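Local coordinates for protein cytosolic phospholipase A2 delta (Homo sapiens, PDB 5IZ5) that hydrolyses glycerophospholipids at the sn-2 position in a calcium-dependent manner, with a preference for linoleic acid there, at residues 191-196 with 211-216; 220-225 with 243-248; 686-691 with 702-707; 717-722 with 730-735. The protein carries 3 engineered substitutions. All coordinates share one frame; numbering follows the deposited sequence.

Interaction 1. Residues 191-196 with 211-216; sequences LVLKGS and FRFHYM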
loop_
_atom_site.group_PDB
_atom_site.type_symbol
_atom_site.label_atom_id
_atom_site.label_comp_id
_atom_site.label_asym_id
_atom_site.label_seq_id
_atom_site.Cartn_x
_atom_site.Cartn_y
_atom_site.Cartn_z
ATOM N N LEU B 191 -26.531 -10.960 18.918
ATOM C CA LEU B 191 -26.749 -11.596 17.618
ATOM C C LEU B 191 -25.436 -12.150 17.083
ATOM O O LEU B 191 -24.430 -11.435 17.023
ATOM C CB LEU B 191 -27.304 -10.590 16.614
ATOM C CG LEU B 191 -28.623 -9.914 16.974
ATOM C CD1 LEU B 191 -28.910 -8.784 16.002
ATOM C CD2 LEU B 191 -29.765 -10.920 16.979
ATOM N N VAL B 192 -25.444 -13.420 16.694
ATOM C CA VAL B 192 -24.251 -14.077 16.181
ATOM C C VAL B 192 -24.550 -14.697 14.830
ATOM O O VAL B 192 -25.547 -15.408 14.675
ATOM C CB VAL B 192 -23.760 -15.187 17.128
ATOM C CG1 VAL B 192 -22.431 -15.755 16.650
ATOM C CG2 VAL B 192 -23.622 -14.657 18.548
ATOM N N LEU B 193 -23.676 -14.427 13.860
ATOM C CA LEU B 193 -23.769 -15.017 12.535
ATOM C C LEU B 193 -22.372 -15.449 12.119
ATOM O O LEU B 193 -21.611 -14.667 11.530
ATOM C CB LEU B 193 -24.387 -14.012 11.554
ATOM C CG LEU B 193 -24.554 -14.342 10.061
ATOM C CD1 LEU B 193 -24.562 -15.826 9.744
ATOM C CD2 LEU B 193 -25.796 -13.663 9.497
ATOM N N LYS B 194 -22.038 -16.696 12.445
ATOM C CA LYS B 194 -20.715 -17.244 12.166
ATOM C C LYS B 194 -20.406 -17.208 10.673
ATOM O O LYS B 194 -21.204 -17.661 9.860
ATOM C CB LYS B 194 -20.595 -18.693 12.635
ATOM C CG LYS B 194 -19.983 -18.916 14.001
ATOM C CD LYS B 194 -19.517 -20.369 14.074
ATOM C CE LYS B 194 -18.091 -20.495 14.589
ATOM N NZ LYS B 194 -17.484 -21.808 14.231
ATOM N N GLY B 195 -19.232 -16.692 10.331
ATOM C CA GLY B 195 -18.813 -16.565 8.942
ATOM C C GLY B 195 -19.085 -15.201 8.338
ATOM O O GLY B 195 -18.603 -14.908 7.250
ATOM N N SER B 196 -19.844 -14.359 9.035
ATOM C CA SER B 196 -20.102 -12.998 8.575
ATOM C C SER B 196 -18.925 -12.100 8.901
ATOM O O SER B 196 -18.094 -12.440 9.738
ATOM C CB SER B 196 -21.361 -12.435 9.235
ATOM O OG SER B 196 -21.169 -12.234 10.626
ATOM N N PHE B 211 -29.703 -3.872 12.804
ATOM C CA PHE B 211 -28.421 -4.539 12.582
ATOM C C PHE B 211 -28.314 -5.080 11.163
ATOM O O PHE B 211 -29.295 -5.561 10.595
ATOM C CB PHE B 211 -28.247 -5.712 13.543
ATOM C CG PHE B 211 -28.454 -5.354 14.980
ATOM C CD1 PHE B 211 -27.382 -4.990 15.777
ATOM C CD2 PHE B 211 -29.726 -5.374 15.536
ATOM C CE1 PHE B 211 -27.572 -4.650 17.106
ATOM C CE2 PHE B 211 -29.924 -5.033 16.860
ATOM C CZ PHE B 211 -28.846 -4.672 17.650
ATOM N N ARG B 212 -27.106 -5.014 10.611
ATOM C CA ARG B 212 -26.818 -5.576 9.302
ATOM C C ARG B 212 -25.644 -6.534 9.425
ATOM O O ARG B 212 -24.626 -6.193 10.027
ATOM C CB ARG B 212 -26.483 -4.444 8.321
ATOM C CG ARG B 212 -25.872 -4.889 6.984
ATOM C CD ARG B 212 -26.883 -4.987 5.872
ATOM N NE ARG B 212 -27.462 -3.690 5.573
ATOM C CZ ARG B 212 -28.423 -3.513 4.673
ATOM N NH1 ARG B 212 -28.903 -4.544 3.977
ATOM N NH2 ARG B 212 -28.904 -2.301 4.464
ATOM N N PHE B 213 -25.796 -7.729 8.859
ATOM C CA PHE B 213 -24.690 -8.665 8.709
ATOM C C PHE B 213 -24.404 -8.879 7.230
ATOM O O PHE B 213 -25.328 -9.022 6.422
ATOM C CB PHE B 213 -25.018 -10.017 9.336
ATOM C CG PHE B 213 -25.089 -9.997 10.839
ATOM C CD1 PHE B 213 -23.998 -10.378 11.612
ATOM C CD2 PHE B 213 -26.258 -9.628 11.479
ATOM C CE1 PHE B 213 -24.066 -10.379 12.999
ATOM C CE2 PHE B 213 -26.336 -9.626 12.865
ATOM C CZ PHE B 213 -25.239 -10.002 13.626
ATOM N N HIS B 214 -23.119 -8.923 6.888
ATOM C CA HIS B 214 -22.685 -9.285 5.552
ATOM C C HIS B 214 -21.956 -10.607 5.623
ATOM O O HIS B 214 -21.087 -10.796 6.479
ATOM C CB HIS B 214 -21.753 -8.221 4.995
ATOM C CG HIS B 214 -22.358 -6.855 4.934
ATOM N ND1 HIS B 214 -22.404 -6.015 6.025
ATOM C CD2 HIS B 214 -22.929 -6.176 3.912
ATOM C CE1 HIS B 214 -22.975 -4.876 5.679
ATOM N NE2 HIS B 214 -23.306 -4.948 4.403
ATOM N N TYR B 215 -22.302 -11.524 4.725
ATOM C CA TYR B 215 -21.710 -12.848 4.729
ATOM C C TYR B 215 -21.839 -13.484 3.355
ATOM O O TYR B 215 -22.708 -13.132 2.561
ATOM C CB TYR B 215 -22.394 -13.728 5.783
ATOM C CG TYR B 215 -23.875 -13.863 5.562
ATOM C CD1 TYR B 215 -24.414 -15.029 5.023
ATOM C CD2 TYR B 215 -24.733 -12.813 5.864
ATOM C CE1 TYR B 215 -25.778 -15.143 4.803
ATOM C CE2 TYR B 215 -26.087 -12.915 5.648
ATOM C CZ TYR B 215 -26.603 -14.080 5.121
ATOM O OH TYR B 215 -27.946 -14.175 4.918
ATOM N N MET B 216 -20.961 -14.431 3.083
ATOM C CA MET B 216 -20.964 -15.131 1.814
ATOM C C MET B 216 -22.219 -15.973 1.617
ATOM O O MET B 216 -22.600 -16.756 2.494
ATOM C CB MET B 216 -19.757 -16.042 1.737
ATOM C CG MET B 216 -18.474 -15.339 1.345
ATOM S SD MET B 216 -17.058 -16.421 1.551
ATOM C CE MET B 216 -17.571 -17.868 0.679
HETATM O O HOH W 1 -18.515 -14.203 4.625
#
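L191 lays its CD1 methyl over one face of the F211 ring, 3.8 Å from the centroid and displaced toward the rim, with the two side chains crossing at about a right angle. Two residues along the strand, L193 does much the same to Y215: its CD2 sits over a face of that ring, 4.2 Å from the centroid. Y215 CG lies between the backbone N and the carbonyl carbon (chi1 58°), and the ring it carries is the one the L193 methyl covers. F213 enters between the two leucines. Its CZ edge meets L191 CB at 3.7 Å, S196 OG comes up to CD1 near the ring plane, and L193 CB approaches obliquely. No direct hydrogen bond joins the segments. Their strands run nearly parallel, 9.1 Å apart at the axes, and belong to the two facing sheets of a beta sandwich, consistent with the C2-type domain of cytosolic phospholipases A2. An alanine in place of F213 would probably open a gap between the sheets, with L191 CB and L193 CB losing the ring they pack on. Beyond L193, a type II turn from L193 to S196 brings the chain close to H214 and Y215. L193 O accepts from both S196 N and S196 OG, the latter at 2.6 Å, and D199 N also bonds to this hydroxyl. G195 has a positive phi of 96°, where any side chain would press on the carbonyl O of K194. Its own O takes a hydrogen bond from a water at 2.7 Å, and that water accepts from M216 N.

Interaction 2. Residues 220-225 with 243-248; sequences ETELSG and YLTVPL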
loop_
_atom_site.group_PDB
_atom_site.type_symbol
_atom_site.label_atom_id
_atom_site.label_comp_id
_atom_site.label_asym_id
_atom_site.label_seq_id
_atom_site.Cartn_x
_atom_site.Cartn_y
_atom_site.Cartn_z
ATOM N N GLU B 220 -23.046 -22.353 4.627
ATOM C CA GLU B 220 -24.110 -22.918 5.440
ATOM C C GLU B 220 -23.846 -22.457 6.857
ATOM O O GLU B 220 -22.862 -22.863 7.478
ATOM C CB GLU B 220 -24.129 -24.438 5.390
ATOM C CG GLU B 220 -25.115 -25.045 6.377
ATOM C CD GLU B 220 -25.256 -26.541 6.206
ATOM O OE1 GLU B 220 -24.220 -27.226 6.073
ATOM O OE2 GLU B 220 -26.405 -27.032 6.214
ATOM N N THR B 221 -24.720 -21.597 7.360
ATOM C CA THR B 221 -24.532 -21.027 8.674
ATOM C C THR B 221 -25.895 -20.667 9.272
ATOM O O THR B 221 -26.928 -21.127 8.790
ATOM C CB THR B 221 -23.563 -19.818 8.596
ATOM O OG1 THR B 221 -23.279 -19.343 9.909
ATOM C CG2 THR B 221 -24.130 -18.677 7.737
ATOM N N GLU B 222 -25.902 -19.863 10.324
ATOM C CA GLU B 222 -27.146 -19.514 11.004
ATOM C C GLU B 222 -26.992 -18.205 11.738
ATOM O O GLU B 222 -25.880 -17.808 12.069
ATOM C CB GLU B 222 -27.507 -20.603 12.010
ATOM C CG GLU B 222 -26.414 -20.871 13.036
ATOM C CD GLU B 222 -26.737 -22.034 13.942
ATOM O OE1 GLU B 222 -27.597 -21.858 14.813
ATOM O OE2 GLU B 222 -26.134 -23.117 13.791
ATOM N N LEU B 223 -28.115 -17.545 11.993
ATOM C CA LEU B 223 -28.155 -16.421 12.907
ATOM C C LEU B 223 -28.736 -16.913 14.221
ATOM O O LEU B 223 -29.852 -17.444 14.248
ATOM C CB LEU B 223 -29.037 -15.295 12.374
ATOM C CG LEU B 223 -29.192 -14.135 13.373
ATOM C CD1 LEU B 223 -28.115 -13.086 13.168
ATOM C CD2 LEU B 223 -30.572 -13.507 13.281
ATOM N N SER B 224 -27.995 -16.729 15.307
ATOM C CA SER B 224 -28.511 -17.024 16.642
ATOM C C SER B 224 -28.721 -15.733 17.425
ATOM O O SER B 224 -27.922 -14.799 17.322
ATOM C CB SER B 224 -27.575 -17.960 17.394
ATOM O OG SER B 224 -26.370 -17.307 17.733
ATOM N N GLY B 225 -29.805 -15.691 18.198
ATOM C CA GLY B 225 -30.204 -14.505 18.950
ATOM C C GLY B 225 -30.593 -14.852 20.375
ATOM O O GLY B 225 -31.245 -15.871 20.623
ATOM N N TYR B 243 -31.943 -19.271 23.569
ATOM C CA TYR B 243 -31.582 -18.590 22.332
ATOM C C TYR B 243 -32.366 -19.160 21.163
ATOM O O TYR B 243 -32.767 -20.326 21.171
ATOM C CB TYR B 243 -30.076 -18.692 22.062
ATOM C CG TYR B 243 -29.628 -20.080 21.670
ATOM C CD1 TYR B 243 -29.755 -20.533 20.360
ATOM C CD2 TYR B 243 -29.088 -20.944 22.613
ATOM C CE1 TYR B 243 -29.357 -21.812 20.001
ATOM C CE2 TYR B 243 -28.687 -22.221 22.266
ATOM C CZ TYR B 243 -28.823 -22.648 20.958
ATOM O OH TYR B 243 -28.430 -23.915 20.607
ATOM N N LEU B 244 -32.593 -18.324 20.160
ATOM C CA LEU B 244 -33.250 -18.744 18.941
ATOM C C LEU B 244 -32.256 -18.754 17.798
ATOM O O LEU B 244 -31.367 -17.910 17.742
ATOM C CB LEU B 244 -34.416 -17.817 18.628
ATOM C CG LEU B 244 -34.347 -16.710 17.573
ATOM C CD1 LEU B 244 -35.732 -16.105 17.442
ATOM C CD2 LEU B 244 -33.344 -15.615 17.907
ATOM N N THR B 245 -32.423 -19.702 16.884
ATOM C CA THR B 245 -31.570 -19.788 15.701
ATOM C C THR B 245 -32.393 -19.823 14.429
ATOM O O THR B 245 -33.405 -20.509 14.362
ATOM C CB THR B 245 -30.612 -20.994 15.716
ATOM O OG1 THR B 245 -29.987 -21.101 14.431
ATOM C CG2 THR B 245 -31.315 -22.303 16.011
ATOM N N VAL B 246 -31.939 -19.075 13.428
ATOM C CA VAL B 246 -32.538 -19.076 12.106
ATOM C C VAL B 246 -31.486 -19.582 11.118
ATOM O O VAL B 246 -30.451 -18.935 10.934
ATOM C CB VAL B 246 -32.991 -17.665 11.707
ATOM C CG1 VAL B 246 -33.554 -17.663 10.292
ATOM C CG2 VAL B 246 -34.030 -17.152 12.691
ATOM N N PRO B 247 -31.734 -20.750 10.490
ATOM C CA PRO B 247 -30.724 -21.305 9.589
ATOM C C PRO B 247 -30.560 -20.461 8.334
ATOM O O PRO B 247 -31.511 -19.822 7.879
ATOM C CB PRO B 247 -31.277 -22.689 9.239
ATOM C CG PRO B 247 -32.746 -22.563 9.414
ATOM C CD PRO B 247 -32.956 -21.573 10.525
ATOM N N LEU B 248 -29.342 -20.443 7.810
ATOM C CA LEU B 248 -29.024 -19.702 6.602
ATOM C C LEU B 248 -28.370 -20.685 5.627
ATOM O O LEU B 248 -27.200 -21.039 5.771
ATOM C CB LEU B 248 -28.107 -18.522 6.941
ATOM C CG LEU B 248 -28.706 -17.480 7.898
ATOM C CD1 LEU B 248 -27.635 -16.537 8.436
ATOM C CD2 LEU B 248 -29.817 -16.690 7.229
#
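T221 to G225 pairs with L244 to L248 as two consecutive, antiparallel strands of a four-stranded sheet, in which 244-248 is an outermost strand. The domain is probably a second C2-like beta sandwich. Six backbone hydrogen bonds hold the pair, two each at T221 with L248, L223 with V246 and G225 with L244. At the non-hydrogen-bonded pairs in between, CA-H groups take over: T245 CA comes to 3.2 Å from L223 O, and S224 CA is equally near L244 O. The polar side-chain contact lies on the face of E222 and T245. E222 CG sits between its backbone N and carbonyl carbon (chi1 57°), which brings it to 3.8 Å from T245 OG1; from there the chain runs extended. T245 OG1 donates to E222 OE1 over a short 2.5 Å, arriving from above the carboxylate, 42° out of its plane. Apolar contacts occupy the other face, which looks toward strand 210-216: L223 touches F213 there, and L248 touches Y215. T221 and L248 lie side by side and point the same way, T221 CG2 against L248 CB at 4.1 Å, while T221 OG1 is bonded to K194 O. L248 CD1 reaches back to L223 N at 3.7 Å. At the far end L244 CD2 settles 3.5 Å from G225 CA, just where a CB on that residue would collide with the methyl.

Interaction 3. Residues 686-691 with 702-707; sequences ALQQTE and PRVEPS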
loop_
_atom_site.group_PDB
_atom_site.type_symbol
_atom_site.label_atom_id
_atom_site.label_comp_id
_atom_site.label_asym_id
_atom_site.label_seq_id
_atom_site.Cartn_x
_atom_site.Cartn_y
_atom_site.Cartn_z
ATOM N N ALA B 686 20.353 3.283 -7.759
ATOM C CA ALA B 686 18.909 3.132 -7.881
ATOM C C ALA B 686 18.533 2.618 -9.265
ATOM O O ALA B 686 17.765 1.673 -9.365
ATOM C CB ALA B 686 18.191 4.450 -7.585
ATOM N N LEU B 687 19.080 3.231 -10.320
ATOM C CA LEU B 687 18.764 2.820 -11.696
ATOM C C LEU B 687 19.156 1.363 -11.948
ATOM O O LEU B 687 18.423 0.634 -12.606
ATOM C CB LEU B 687 19.431 3.724 -12.752
ATOM C CG LEU B 687 18.540 4.649 -13.596
ATOM C CD1 LEU B 687 19.386 5.291 -14.684
ATOM C CD2 LEU B 687 17.367 3.920 -14.233
ATOM N N GLN B 688 20.313 0.954 -11.428
ATOM C CA GLN B 688 20.813 -0.417 -11.617
ATOM C C GLN B 688 19.983 -1.465 -10.893
ATOM O O GLN B 688 19.718 -2.546 -11.439
ATOM C CB GLN B 688 22.277 -0.532 -11.190
ATOM C CG GLN B 688 23.216 0.100 -12.197
ATOM C CD GLN B 688 24.677 -0.023 -11.824
ATOM O OE1 GLN B 688 25.065 0.210 -10.676
ATOM N NE2 GLN B 688 25.497 -0.396 -12.794
ATOM N N GLN B 689 19.559 -1.138 -9.676
ATOM C CA GLN B 689 18.726 -2.045 -8.911
ATOM C C GLN B 689 17.398 -2.172 -9.618
ATOM O O GLN B 689 16.889 -3.286 -9.760
ATOM C CB GLN B 689 18.486 -1.521 -7.502
ATOM C CG GLN B 689 19.756 -1.205 -6.714
ATOM C CD GLN B 689 19.639 -1.563 -5.249
ATOM O OE1 GLN B 689 19.591 -0.680 -4.393
ATOM N NE2 GLN B 689 19.575 -2.858 -4.950
ATOM N N THR B 690 16.839 -1.043 -10.075
ATOM C CA THR B 690 15.572 -1.118 -10.815
ATOM C C THR B 690 15.725 -1.970 -12.075
ATOM O O THR B 690 14.827 -2.729 -12.397
ATOM C CB THR B 690 14.812 0.209 -11.117
ATOM O OG1 THR B 690 14.501 0.269 -12.516
ATOM C CG2 THR B 690 15.550 1.442 -10.700
ATOM N N GLU B 691 16.856 -1.865 -12.774
ATOM C CA GLU B 691 17.076 -2.678 -13.977
ATOM C C GLU B 691 17.071 -4.172 -13.649
ATOM O O GLU B 691 16.429 -4.961 -14.338
ATOM C CB GLU B 691 18.386 -2.317 -14.677
ATOM C CG GLU B 691 18.516 -3.022 -16.037
ATOM C CD GLU B 691 19.371 -4.273 -15.994
ATOM O OE1 GLU B 691 20.485 -4.218 -15.430
ATOM O OE2 GLU B 691 18.926 -5.312 -16.537
ATOM N N PRO B 702 16.214 -0.818 -20.490
ATOM C CA PRO B 702 17.554 -0.814 -21.090
ATOM C C PRO B 702 18.640 -1.175 -20.097
ATOM O O PRO B 702 18.460 -1.040 -18.887
ATOM C CB PRO B 702 17.744 0.641 -21.538
ATOM C CG PRO B 702 16.869 1.422 -20.629
ATOM C CD PRO B 702 15.674 0.546 -20.369
ATOM N N ARG B 703 19.768 -1.624 -20.626
ATOM C CA ARG B 703 20.932 -1.896 -19.808
ATOM C C ARG B 703 21.425 -0.593 -19.200
ATOM O O ARG B 703 21.422 0.444 -19.855
ATOM C CB ARG B 703 22.042 -2.539 -20.642
ATOM C CG ARG B 703 21.603 -3.780 -21.395
ATOM C CD ARG B 703 22.779 -4.618 -21.812
ATOM N NE ARG B 703 22.313 -5.845 -22.448
ATOM C CZ ARG B 703 22.336 -6.106 -23.754
ATOM N NH1 ARG B 703 22.815 -5.231 -24.636
ATOM N NH2 ARG B 703 21.870 -7.273 -24.184
ATOM N N VAL B 704 21.834 -0.657 -17.940
ATOM C CA VAL B 704 22.393 0.486 -17.235
ATOM C C VAL B 704 23.831 0.117 -16.931
ATOM O O VAL B 704 24.131 -0.465 -15.878
ATOM C CB VAL B 704 21.611 0.813 -15.946
ATOM C CG1 VAL B 704 22.248 1.969 -15.193
ATOM C CG2 VAL B 704 20.167 1.152 -16.278
ATOM N N GLU B 705 24.707 0.446 -17.881
ATOM C CA GLU B 705 26.109 0.067 -17.826
ATOM C C GLU B 705 26.997 1.286 -17.991
ATOM O O GLU B 705 27.651 1.442 -19.017
ATOM C CB GLU B 705 26.410 -0.967 -18.914
ATOM C CG GLU B 705 25.776 -2.320 -18.639
ATOM C CD GLU B 705 25.739 -3.237 -19.858
ATOM O OE1 GLU B 705 25.962 -2.759 -20.988
ATOM O OE2 GLU B 705 25.470 -4.447 -19.702
ATOM N N PRO B 706 27.023 2.158 -16.971
ATOM C CA PRO B 706 27.954 3.275 -17.019
ATOM C C PRO B 706 29.417 2.802 -17.009
ATOM O O PRO B 706 29.757 1.847 -16.316
ATOM C CB PRO B 706 27.629 4.057 -15.746
ATOM C CG PRO B 706 27.037 3.057 -14.812
ATOM C CD PRO B 706 26.270 2.120 -15.702
ATOM N N SER B 707 30.265 3.470 -17.782
ATOM C CA SER B 707 31.692 3.154 -17.844
ATOM C C SER B 707 32.388 3.514 -16.527
ATOM O O SER B 707 31.835 4.255 -15.722
ATOM C CB SER B 707 32.346 3.935 -18.985
ATOM O OG SER B 707 32.414 5.317 -18.671
#
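Q688 carries its CG beside the backbone N and anti to the carbonyl carbon (chi1 -75°), which sets that methylene 3.7 Å from CG1 of V704. From there the chain runs extended, taking the amide out past the valine to the backbone of the loop. NE2 points at V704 O, and the N-H...O angle is nearly straight at 167°, but at 3.4 Å the hydrogen bond is weak. The same nitrogen meets P706 CD tip to tip at 3.9 Å. V704 CG1 also touches L687 CB, at 4.1 Å, so the isopropyl group is received by two successive side chains of helix 685-696. One turn further, E691 CG is anti to its backbone N (chi1 -172°) and comes to 3.5 Å from P702 O, while the carboxylate forms a salt bridge with R695 on the same helix. An alanine at Q688 would probably leave V704 O without its donor from the helix and V704 CG1 with less to pack against. Helix and returning loop thus meet mainly through aliphatic contacts around one valine, whose other neighbours include F720; the single, long hydrogen bond from the amide is likely to add direction more than strength.

Interaction 4. Residues 717-722 with 730-735; sequences CHLFSD and ILLHFP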
loop_
_atom_site.group_PDB
_atom_site.type_symbol
_atom_site.label_atom_id
_atom_site.label_comp_id
_atom_site.label_asym_id
_atom_site.label_seq_id
_atom_site.Cartn_x
_atom_site.Cartn_y
_atom_site.Cartn_z
ATOM N N CYS B 717 23.862 14.490 -17.551
ATOM C CA CYS B 717 22.864 13.683 -18.228
ATOM C C CYS B 717 23.470 12.436 -18.846
ATOM O O CYS B 717 24.458 12.518 -19.569
ATOM C CB CYS B 717 22.216 14.524 -19.319
ATOM S SG CYS B 717 20.870 13.691 -20.175
ATOM N N HIS B 718 22.875 11.283 -18.554
ATOM C CA HIS B 718 23.290 10.016 -19.146
ATOM C C HIS B 718 22.130 9.338 -19.841
ATOM O O HIS B 718 21.048 9.209 -19.268
ATOM C CB HIS B 718 23.795 9.067 -18.070
ATOM C CG HIS B 718 25.049 9.523 -17.404
ATOM N ND1 HIS B 718 26.280 8.956 -17.661
ATOM C CD2 HIS B 718 25.263 10.490 -16.483
ATOM C CE1 HIS B 718 27.197 9.555 -16.922
ATOM N NE2 HIS B 718 26.605 10.488 -16.200
ATOM N N LEU B 719 22.379 8.874 -21.062
ATOM C CA LEU B 719 21.373 8.185 -21.858
ATOM C C LEU B 719 21.503 6.680 -21.700
ATOM O O LEU B 719 22.585 6.124 -21.892
ATOM C CB LEU B 719 21.533 8.555 -23.337
ATOM C CG LEU B 719 20.642 7.816 -24.338
ATOM C CD1 LEU B 719 19.189 8.227 -24.178
ATOM C CD2 LEU B 719 21.113 8.090 -25.756
ATOM N N PHE B 720 20.400 6.026 -21.346
ATOM C CA PHE B 720 20.340 4.573 -21.323
ATOM C C PHE B 720 19.199 4.140 -22.208
ATOM O O PHE B 720 18.038 4.408 -21.905
ATOM C CB PHE B 720 20.163 4.061 -19.901
ATOM C CG PHE B 720 21.326 4.389 -19.008
ATOM C CD1 PHE B 720 22.527 3.701 -19.135
ATOM C CD2 PHE B 720 21.235 5.401 -18.060
ATOM C CE1 PHE B 720 23.604 4.002 -18.318
ATOM C CE2 PHE B 720 22.307 5.710 -17.242
ATOM C CZ PHE B 720 23.495 5.011 -17.372
ATOM N N SER B 721 19.545 3.479 -23.307
ATOM C CA SER B 721 18.586 3.139 -24.331
ATOM C C SER B 721 19.069 1.953 -25.161
ATOM O O SER B 721 20.252 1.844 -25.493
ATOM C CB SER B 721 18.338 4.362 -25.219
ATOM O OG SER B 721 18.497 4.078 -26.589
ATOM N N ASP B 722 18.133 1.077 -25.498
ATOM C CA ASP B 722 18.423 -0.138 -26.251
ATOM C C ASP B 722 17.598 -0.097 -27.535
ATOM O O ASP B 722 16.448 -0.533 -27.552
ATOM C CB ASP B 722 18.115 -1.394 -25.417
ATOM C CG ASP B 722 19.245 -1.766 -24.462
ATOM O OD1 ASP B 722 20.250 -1.024 -24.383
ATOM O OD2 ASP B 722 19.118 -2.807 -23.776
ATOM N N ILE B 730 13.141 4.658 -23.365
ATOM C CA ILE B 730 14.376 5.427 -23.352
ATOM C C ILE B 730 14.506 6.104 -21.997
ATOM O O ILE B 730 13.543 6.678 -21.495
ATOM C CB ILE B 730 14.381 6.517 -24.453
ATOM C CG1 ILE B 730 14.283 5.872 -25.836
ATOM C CG2 ILE B 730 15.631 7.390 -24.362
ATOM C CD1 ILE B 730 13.906 6.837 -26.936
ATOM N N LEU B 731 15.704 6.058 -21.426
ATOM C CA LEU B 731 15.984 6.718 -20.157
ATOM C C LEU B 731 17.052 7.792 -20.268
ATOM O O LEU B 731 18.149 7.539 -20.757
ATOM C CB LEU B 731 16.411 5.688 -19.122
ATOM C CG LEU B 731 15.217 5.140 -18.343
ATOM C CD1 LEU B 731 15.253 3.632 -18.331
ATOM C CD2 LEU B 731 15.176 5.706 -16.929
ATOM N N LEU B 732 16.700 8.986 -19.809
ATOM C CA LEU B 732 17.638 10.073 -19.600
ATOM C C LEU B 732 17.774 10.260 -18.106
ATOM O O LEU B 732 16.817 10.640 -17.434
ATOM C CB LEU B 732 17.134 11.366 -20.237
ATOM C CG LEU B 732 17.852 11.913 -21.470
ATOM C CD1 LEU B 732 18.427 10.823 -22.360
ATOM C CD2 LEU B 732 16.909 12.799 -22.262
ATOM N N HIS B 733 18.976 10.007 -17.602
ATOM C CA HIS B 733 19.235 9.983 -16.176
ATOM C C HIS B 733 20.043 11.203 -15.738
ATOM O O HIS B 733 21.099 11.497 -16.311
ATOM C CB HIS B 733 19.996 8.712 -15.841
ATOM C CG HIS B 733 20.206 8.504 -14.377
ATOM N ND1 HIS B 733 19.178 8.192 -13.514
ATOM C CD2 HIS B 733 21.331 8.545 -13.626
ATOM C CE1 HIS B 733 19.661 8.055 -12.292
ATOM N NE2 HIS B 733 20.964 8.265 -12.332
ATOM N N PHE B 734 19.544 11.893 -14.715
ATOM C CA PHE B 734 20.146 13.120 -14.214
ATOM C C PHE B 734 20.617 12.928 -12.775
ATOM O O PHE B 734 19.847 13.122 -11.833
ATOM C CB PHE B 734 19.137 14.265 -14.266
ATOM C CG PHE B 734 18.625 14.556 -15.644
ATOM C CD1 PHE B 734 19.146 15.611 -16.388
ATOM C CD2 PHE B 734 17.632 13.763 -16.209
ATOM C CE1 PHE B 734 18.677 15.874 -17.664
ATOM C CE2 PHE B 734 17.162 14.018 -17.483
ATOM C CZ PHE B 734 17.686 15.074 -18.211
ATOM N N PRO B 735 21.893 12.553 -12.596
ATOM C CA PRO B 735 22.392 12.400 -11.237
ATOM C C PRO B 735 22.600 13.739 -10.551
ATOM O O PRO B 735 22.748 14.772 -11.214
ATOM C CB PRO B 735 23.725 11.677 -11.432
ATOM C CG PRO B 735 24.169 12.046 -12.797
ATOM C CD PRO B 735 22.921 12.242 -13.609
#
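C717 points its sulfur at the F734 ring, SG standing 4.4 Å from the centroid along an oblique line, 30° off the ring normal. The thiol gets there because SG is anti to the backbone N (chi1 -176°), and on the way it rests against L732 CG at 3.7 Å. L732 is gripped again by L719, whose CD1 comes within 3.3 Å of L732 CD1, tighter than carbon pairs usually lie. L719 CD1 also touches I730 CG2, at 3.7 Å. The backbones are joined by four hydrogen bonds, a pair between H718 and H733 and another between F720 and L731. These same four residues put their side chains on one face of the sheet. F720 turns the edge of its ring to H733, CE2 meeting CB at 4.0 Å, and the H718 ring takes P735 at its own edge, CD2 to CD at 4.1 Å, with the two side chains at about a right angle. Neither imidazole bonds across the pair: H733 uses NE2 with P683 O and ND1 with S675 OG, which probably fixes the turn of its ring, held at both nitrogens, and H718 NE2 is bonded to R715 N. L687 of helix 685-696 packs on this face; on the other, I800 and A803 of helix 797-810 pack on L732. The result is a beta hairpin whose second strand joins 672-676 in parallel, with a helix on each face, as befits the edge of the alpha/beta core in a cytosolic phospholipase A2 catalytic domain.

How the interactions relate
The four contacts fall into two clusters on opposite sides of the chain's centre. Interactions 1 and 2 have centres about 10 Å apart and share the C2-like module: V192 O and S224 N, 2.9 Å apart, probably form a hydrogen bond between neighbouring strands, and L193 CD1 meets L248 CD1 at 3.4 Å. Interactions 3 and 4, centres about 9 Å apart, lie in the catalytic part, where P702 CG comes to 3.5 Å from F720 O and R703 O lies 3.5 Å from F720 CD1. Between the clusters, centres are about 52 to 65 Å apart and nothing touches. All four lie away from the nucleophile S365, from D651 and from the predicted calcium sites.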